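Local coordinates for protein proabylysin (Pyrococcus abyssi, PDB 4JIU) that is the zinc-bound zymogen of a small soluble metallopeptidase, a minigluzincin that probably cleaves peptide bonds once its blocked active site is freed, at residues 10-14 with 79-83; 16-20 with 35-40; 60-64 with 101-105. The protein carries 1 engineered substitution. One frame throughout, in Å; residues are numbered along the deposited sequence.

Contact 1 (10-14 with 79-83)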
# COMPACT_ATOMS: atom_id res chain seq x y z
N LYS A 10 -1.84 -9.83 -2.62
CA LYS A 10 -0.77 -10.79 -2.94
C LYS A 10 -1.13 -11.64 -4.12
O LYS A 10 -0.26 -11.93 -4.95
CB LYS A 10 -0.53 -11.63 -1.68
CG LYS A 10 0.14 -10.92 -0.53
CD LYS A 10 0.13 -11.72 0.74
CE LYS A 10 0.66 -13.11 0.56
NZ LYS A 10 0.61 -13.82 1.86
N ASP A 11 -2.36 -12.07 -4.23
CA ASP A 11 -2.78 -12.92 -5.37
C ASP A 11 -2.65 -12.18 -6.69
O ASP A 11 -2.14 -12.71 -7.69
CB ASP A 11 -4.17 -13.45 -5.10
CG ASP A 11 -4.27 -14.53 -4.04
OD1 ASP A 11 -3.28 -15.07 -3.49
OD2 ASP A 11 -5.42 -14.88 -3.69
N ILE A 12 -3.10 -10.91 -6.70
CA ILE A 12 -3.02 -10.16 -7.96
C ILE A 12 -1.60 -9.86 -8.38
O ILE A 12 -1.25 -9.90 -9.55
CB ILE A 12 -3.90 -8.90 -7.88
CG1 ILE A 12 -5.37 -9.29 -7.77
CG2 ILE A 12 -3.68 -7.98 -9.06
CD1 ILE A 12 -6.22 -8.09 -7.47
N LEU A 13 -0.78 -9.49 -7.38
CA LEU A 13 0.60 -9.17 -7.71
C LEU A 13 1.39 -10.44 -7.99
O LEU A 13 2.49 -10.38 -8.54
CB LEU A 13 1.32 -8.34 -6.64
CG LEU A 13 0.74 -6.98 -6.29
CD1 LEU A 13 1.71 -6.25 -5.36
CD2 LEU A 13 0.47 -6.18 -7.51
N GLY A 14 0.88 -11.59 -7.55
CA GLY A 14 1.68 -12.83 -7.65
C GLY A 14 2.87 -12.82 -6.71
O GLY A 14 4.01 -13.15 -7.09
N GLU A 79 3.88 -2.86 -10.94
CA GLU A 79 3.14 -3.71 -10.00
C GLU A 79 1.81 -3.05 -9.64
O GLU A 79 0.76 -3.67 -9.61
CB GLU A 79 3.96 -3.97 -8.75
CG GLU A 79 5.24 -4.72 -9.00
CD GLU A 79 5.01 -6.11 -9.56
OE1 GLU A 79 3.91 -6.69 -9.42
OE2 GLU A 79 6.00 -6.68 -10.08
N VAL A 80 1.85 -1.76 -9.28
CA VAL A 80 0.62 -1.02 -8.91
C VAL A 80 -0.42 -1.09 -10.01
O VAL A 80 -1.62 -1.26 -9.74
CB VAL A 80 0.99 0.44 -8.56
CG1 VAL A 80 -0.25 1.27 -8.38
CG2 VAL A 80 1.89 0.52 -7.34
N GLU A 81 0.06 -1.03 -11.25
CA GLU A 81 -0.82 -1.02 -12.41
C GLU A 81 -1.45 -2.36 -12.73
O GLU A 81 -2.31 -2.45 -13.59
CB GLU A 81 -0.07 -0.42 -13.61
CG GLU A 81 0.14 1.09 -13.42
CD GLU A 81 1.09 1.73 -14.38
OE1 GLU A 81 1.55 2.86 -14.09
OE2 GLU A 81 1.40 1.11 -15.42
N LYS A 82 -1.08 -3.41 -12.00
CA LYS A 82 -1.86 -4.66 -12.06
C LYS A 82 -3.25 -4.49 -11.47
O LYS A 82 -4.13 -5.32 -11.77
CB LYS A 82 -1.10 -5.82 -11.36
CG LYS A 82 0.20 -6.11 -12.08
CD LYS A 82 1.00 -7.15 -11.31
CE LYS A 82 2.24 -7.59 -12.03
NZ LYS A 82 3.00 -8.55 -11.20
N VAL A 83 -3.48 -3.43 -10.71
CA VAL A 83 -4.77 -3.12 -10.14
C VAL A 83 -5.25 -1.73 -10.61
O VAL A 83 -6.39 -1.66 -11.04
CB VAL A 83 -4.73 -3.11 -8.59
CG1 VAL A 83 -6.06 -2.65 -8.03
CG2 VAL A 83 -4.39 -4.50 -8.11
O HOH W 1 1.04 -11.03 -11.16

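Contact 2 (16-20 with 35-40)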
# COMPACT_ATOMS: atom_id res chain seq x y z
N GLN A 16 3.76 -14.29 -3.13
CA GLN A 16 3.44 -15.18 -2.02
C GLN A 16 4.57 -15.14 -1.04
O GLN A 16 5.54 -15.93 -1.12
CB GLN A 16 3.12 -16.57 -2.52
CG GLN A 16 1.88 -16.66 -3.44
CD GLN A 16 0.64 -15.99 -2.93
OE1 GLN A 16 0.23 -16.09 -1.77
NE2 GLN A 16 -0.06 -15.27 -3.83
N ARG A 17 4.47 -14.20 -0.16
CA ARG A 17 5.38 -13.96 0.94
C ARG A 17 4.51 -13.71 2.16
O ARG A 17 3.49 -13.01 2.02
CB ARG A 17 6.24 -12.76 0.72
CG ARG A 17 7.22 -12.39 1.81
CD ARG A 17 7.95 -11.11 1.41
NE ARG A 17 8.91 -10.72 2.44
CZ ARG A 17 9.72 -9.69 2.34
NH1 ARG A 17 9.63 -8.90 1.29
NH2 ARG A 17 10.59 -9.39 3.28
N PRO A 18 4.91 -14.16 3.33
CA PRO A 18 4.09 -13.99 4.55
C PRO A 18 4.23 -12.61 5.17
O PRO A 18 4.69 -12.43 6.30
CB PRO A 18 4.64 -15.10 5.47
CG PRO A 18 6.06 -15.19 5.09
CD PRO A 18 6.04 -15.07 3.59
N VAL A 19 3.81 -11.62 4.40
CA VAL A 19 3.87 -10.21 4.82
C VAL A 19 2.89 -10.02 5.96
O VAL A 19 1.73 -10.44 5.87
CB VAL A 19 3.54 -9.32 3.60
CG1 VAL A 19 3.42 -7.88 4.06
CG2 VAL A 19 4.58 -9.51 2.53
N LYS A 20 3.33 -9.39 7.01
CA LYS A 20 2.54 -9.12 8.18
C LYS A 20 2.11 -7.66 8.22
O LYS A 20 2.94 -6.79 8.02
CB LYS A 20 3.32 -9.46 9.46
CG LYS A 20 3.95 -10.80 9.49
CD LYS A 20 2.98 -11.96 9.34
CE LYS A 20 3.75 -13.30 9.30
NZ LYS A 20 2.81 -14.43 9.13
N PHE A 35 11.39 -3.96 4.47
CA PHE A 35 11.93 -4.93 3.53
C PHE A 35 12.58 -6.09 4.25
O PHE A 35 12.49 -7.27 3.86
CB PHE A 35 12.95 -4.28 2.59
CG PHE A 35 12.44 -3.10 1.78
CD1 PHE A 35 12.49 -1.84 2.32
CD2 PHE A 35 11.91 -3.26 0.53
CE1 PHE A 35 12.03 -0.75 1.60
CE2 PHE A 35 11.45 -2.18 -0.22
CZ PHE A 35 11.50 -0.98 0.35
N LYS A 36 13.29 -5.77 5.33
CA LYS A 36 14.04 -6.77 6.09
C LYS A 36 13.14 -7.81 6.70
O LYS A 36 13.39 -9.01 6.62
CB LYS A 36 14.85 -6.03 7.16
CG LYS A 36 15.72 -6.90 8.05
CD LYS A 36 16.68 -6.08 8.89
CE LYS A 36 17.78 -6.87 9.53
NZ LYS A 36 18.59 -5.99 10.45
N TYR A 37 12.05 -7.36 7.31
CA TYR A 37 11.16 -8.23 8.07
C TYR A 37 9.88 -8.60 7.35
O TYR A 37 9.13 -9.47 7.80
CB TYR A 37 10.83 -7.62 9.44
CG TYR A 37 12.08 -7.45 10.26
CD1 TYR A 37 12.49 -6.17 10.69
CD2 TYR A 37 12.85 -8.53 10.65
CE1 TYR A 37 13.64 -6.04 11.45
CE2 TYR A 37 13.99 -8.41 11.40
CZ TYR A 37 14.36 -7.16 11.80
OH TYR A 37 15.49 -7.00 12.55
N GLY A 38 9.59 -7.96 6.20
CA GLY A 38 8.40 -8.33 5.47
C GLY A 38 7.13 -7.90 6.20
O GLY A 38 6.24 -8.72 6.46
N THR A 39 7.05 -6.61 6.51
CA THR A 39 5.90 -6.07 7.20
C THR A 39 5.40 -4.81 6.48
O THR A 39 6.16 -4.12 5.81
CB THR A 39 6.18 -5.71 8.67
OG1 THR A 39 7.18 -4.66 8.72
CG2 THR A 39 6.68 -6.93 9.45
N ILE A 40 4.13 -4.57 6.68
CA ILE A 40 3.47 -3.32 6.30
C ILE A 40 2.89 -2.73 7.58
O ILE A 40 2.11 -3.42 8.24
CB ILE A 40 2.39 -3.51 5.25
CG1 ILE A 40 2.91 -4.15 3.96
CG2 ILE A 40 1.67 -2.18 5.05
CD1 ILE A 40 1.86 -4.60 2.98
O HOH W 2 11.42 -10.98 5.55
O HOH W 3 7.20 -11.58 7.02

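Contact 3 (60-64 with 101-105). With ZN (zinc ion), chain B.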
# COMPACT_ATOMS: atom_id res chain seq x y z
N HIS A 60 0.29 -0.43 -2.95
CA HIS A 60 1.45 0.45 -3.01
C HIS A 60 2.56 -0.11 -2.15
O HIS A 60 3.73 -0.18 -2.57
CB HIS A 60 1.01 1.86 -2.60
CG HIS A 60 2.13 2.85 -2.65
ND1 HIS A 60 2.17 3.86 -3.58
CD2 HIS A 60 3.24 3.09 -1.91
CE1 HIS A 60 3.25 4.62 -3.42
NE2 HIS A 60 3.95 4.13 -2.39
N GLU A 61 2.22 -0.46 -0.91
CA GLU A 61 3.26 -0.95 -0.01
C GLU A 61 3.80 -2.33 -0.42
O GLU A 61 4.99 -2.57 -0.40
CB GLU A 61 2.79 -0.92 1.42
CG GLU A 61 2.44 0.47 1.92
CD GLU A 61 3.56 1.48 1.81
OE1 GLU A 61 4.75 1.18 1.74
OE2 GLU A 61 3.19 2.69 1.79
N LEU A 62 2.92 -3.22 -0.88
CA LEU A 62 3.33 -4.50 -1.39
C LEU A 62 4.22 -4.32 -2.63
O LEU A 62 5.17 -5.09 -2.80
CB LEU A 62 2.18 -5.44 -1.77
CG LEU A 62 1.44 -6.06 -0.61
CD1 LEU A 62 0.17 -6.73 -1.09
CD2 LEU A 62 2.31 -7.08 0.14
N ALA A 63 3.94 -3.34 -3.47
CA ALA A 63 4.74 -3.06 -4.63
C ALA A 63 6.15 -2.66 -4.25
O ALA A 63 7.12 -3.05 -4.92
CB ALA A 63 4.08 -2.00 -5.52
N HIS A 64 6.32 -1.93 -3.16
CA HIS A 64 7.67 -1.61 -2.66
C HIS A 64 8.41 -2.89 -2.36
O HIS A 64 9.56 -3.10 -2.73
CB HIS A 64 7.61 -0.73 -1.42
CG HIS A 64 7.46 0.72 -1.70
ND1 HIS A 64 8.41 1.42 -2.43
CD2 HIS A 64 6.51 1.61 -1.34
CE1 HIS A 64 7.99 2.69 -2.50
NE2 HIS A 64 6.83 2.86 -1.86
N GLN A 101 -4.62 14.17 5.01
CA GLN A 101 -3.65 15.24 5.03
C GLN A 101 -2.27 14.74 5.40
O GLN A 101 -1.50 15.46 5.99
CB GLN A 101 -4.12 16.36 5.97
CG GLN A 101 -5.42 16.98 5.48
CD GLN A 101 -5.33 17.83 4.26
OE1 GLN A 101 -4.42 18.72 4.23
NE2 GLN A 101 -6.19 17.66 3.28
N ARG A 102 -1.99 13.52 5.05
CA ARG A 102 -0.75 12.80 5.36
C ARG A 102 -0.50 11.89 4.16
O ARG A 102 -1.44 11.47 3.47
CB ARG A 102 -0.88 11.96 6.62
CG ARG A 102 -1.46 12.69 7.85
CD ARG A 102 -2.11 11.71 8.85
NE ARG A 102 -1.13 10.89 9.48
CZ ARG A 102 -1.33 9.96 10.41
NH1 ARG A 102 -2.57 9.72 10.85
NH2 ARG A 102 -0.23 9.35 10.79
N ASN A 103 0.76 11.60 3.95
CA ASN A 103 1.40 10.91 2.88
C ASN A 103 1.60 9.43 3.22
O ASN A 103 1.81 9.18 4.41
CB ASN A 103 2.81 11.53 2.67
CG ASN A 103 2.83 13.02 2.45
OD1 ASN A 103 3.46 13.83 3.14
ND2 ASN A 103 2.11 13.42 1.40
N MET A 104 1.63 8.42 2.34
CA MET A 104 2.19 7.10 2.60
C MET A 104 3.61 7.08 2.07
O MET A 104 3.83 7.84 1.10
CB MET A 104 1.42 5.98 1.87
CG MET A 104 1.57 5.91 0.36
SD MET A 104 0.16 5.05 -0.39
CE MET A 104 -1.08 6.31 -0.26
N VAL A 105 4.46 6.22 2.59
CA VAL A 105 5.81 6.10 2.02
C VAL A 105 5.70 5.31 0.71
O VAL A 105 6.23 5.78 -0.33
CB VAL A 105 6.75 5.44 3.05
CG1 VAL A 105 8.12 5.23 2.45
CG2 VAL A 105 6.84 6.30 4.31
OXT VAL A 105 5.05 4.26 0.65
ZN ZN B . 5.81 4.57 -1.90

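Contact 1 (10-14 with 79-83)
Ile12 turns its CG2 methyl onto Val83, meeting CG2 of that valine at 3.7 Å, with the two side chains crossing at about a right angle; the same methyl also lies against CB of Lys82. Ile12 O accepts a hydrogen bond from a water that itself accepts one from Lys82 NZ. Leu13 follows with its CD2 methyl, which rests on the backbone O of Glu79 at 3.3 Å and on the aliphatic stretch of Lys82, CD2 to CD 4.0 Å. That lysine runs fully extended beyond CG, chi2 175°, and this reach brings NZ to Leu13 O, a weak hydrogen bond of 3.3 Å. NZ is held more firmly by Glu79, whose OE1 takes it at 2.7 Å on the syn side in a salt bridge; OE2 of the same carboxylate pairs with Lys66. Replacing Glu79 with an alanine would probably leave both lysines without their acid and the Lys82 ammonium freer to swing off the helix end. Leu13 and Val83 both go on to helix 51-67. Gly14, with positive phi, then closes helix 2-13 in a Schellman motif, beside which Lys82, from just past helix 74-80, meets the carbonyl of Leu13.

Contact 2 (16-20 with 35-40)
Arg17 NH2 donates to two acceptors, Phe35 O at 2.9 Å with an N-H...O angle of 153° and a water that bridges to Lys36 O. Both acceptors sit at the edge of the guanidinium, in its plane, while CA of Gly38 lies over one face, 3.3 Å from NH2. The side chain gets there fully stretched, with CG opposite the backbone N (chi1 179°) and the chain straight on to NE; NH1 is hydrogen-bonded to Tyr15 OH. Gly38 has positive phi, and a side chain on it would run into Arg17 NE, so the bare CA lets the guanidinium lie close. Beyond the inverse gamma turn centred on Pro18, the backbones pair: Lys20 N donates to Gly38 O at 3.0 Å, and Ile40 N to Lys20 O at 2.9 Å. CA of Val19 adds a C-H...O contact of 3.2 Å to Gly38 O. On the inner side CG1 of Val19 packs on CG1 of Ile40 at 3.8 Å, and both residues continue onto helix 51-67, Val19 on Leu65 and Ile40 on Glu61 and Leu62. The result is the start of a parallel pairing of strand 20-23 with 39-42; on its other edge 39-42 runs antiparallel to 31-34, where Gly38 and Thr39 both face Ser34 in a G1 beta bulge.

Contact 3 (60-64 with 101-105)
Val105 O meets His60 NE2 and His64 NE2 at one zinc ion, each of the three atoms 2.0 Å from the metal, and NE2 of His72 supplies the fourth ligand. The two helix histidines reach it by different turns of the side chain. His60 has CG opposite its backbone N, chi1 -179°, whereas His64, one helical turn on, swings CG to the side of its own N, chi1 -83°. Their far nitrogens are tied back as well, His60 ND1 to Tyr56 OH and His64 ND1 to Thr69 O, which helps fix the rotation of each ring. This is the HExxH zinc helix of the gluzincins, here with the chain's own C-terminal carboxylate on the metal, consistent with a zymogen that blocks its active site. The second terminal oxygen of Val105, OXT, lies near the plane of the His60 ring at its edge and comes within 2.7 Å of Glu61 OE2. The Glu61 chain is bent beyond CB, and the bend curls its carboxylate round to OXT. Met104 was modelled in two conformers; in the one given here it comes over one face of the His60 imidazole, with SD 3.9 Å from the ring centroid and offset toward the rim. In that copy its CG makes a CH-pi contact with the same face, and its CB rests 3.7 Å from Glu61 OE2.

How the contacts relate
Contact 3 is the buried one, its centre about 5 Å from that of the chain, against about 11 and 12 Å for the centres of contacts 1 and 2, which are only partly buried. All three meet at helix 51-67: Leu62 CB packs against Leu13 of contact 1 and Ala63 touches Glu79 and Val80, while Phe35 and Ile40 of contact 2 lie on His64 and Glu61. Contacts 1 and 2 are also joined directly, where Asp11 probably hydrogen-bonds Gln16. Their chemistry follows their place. In contact 1 a charged lysine meets a helix end, contact 2 relies on strand pairing and an arginine on a backbone carbonyl, and contact 3 is built on zinc bonds.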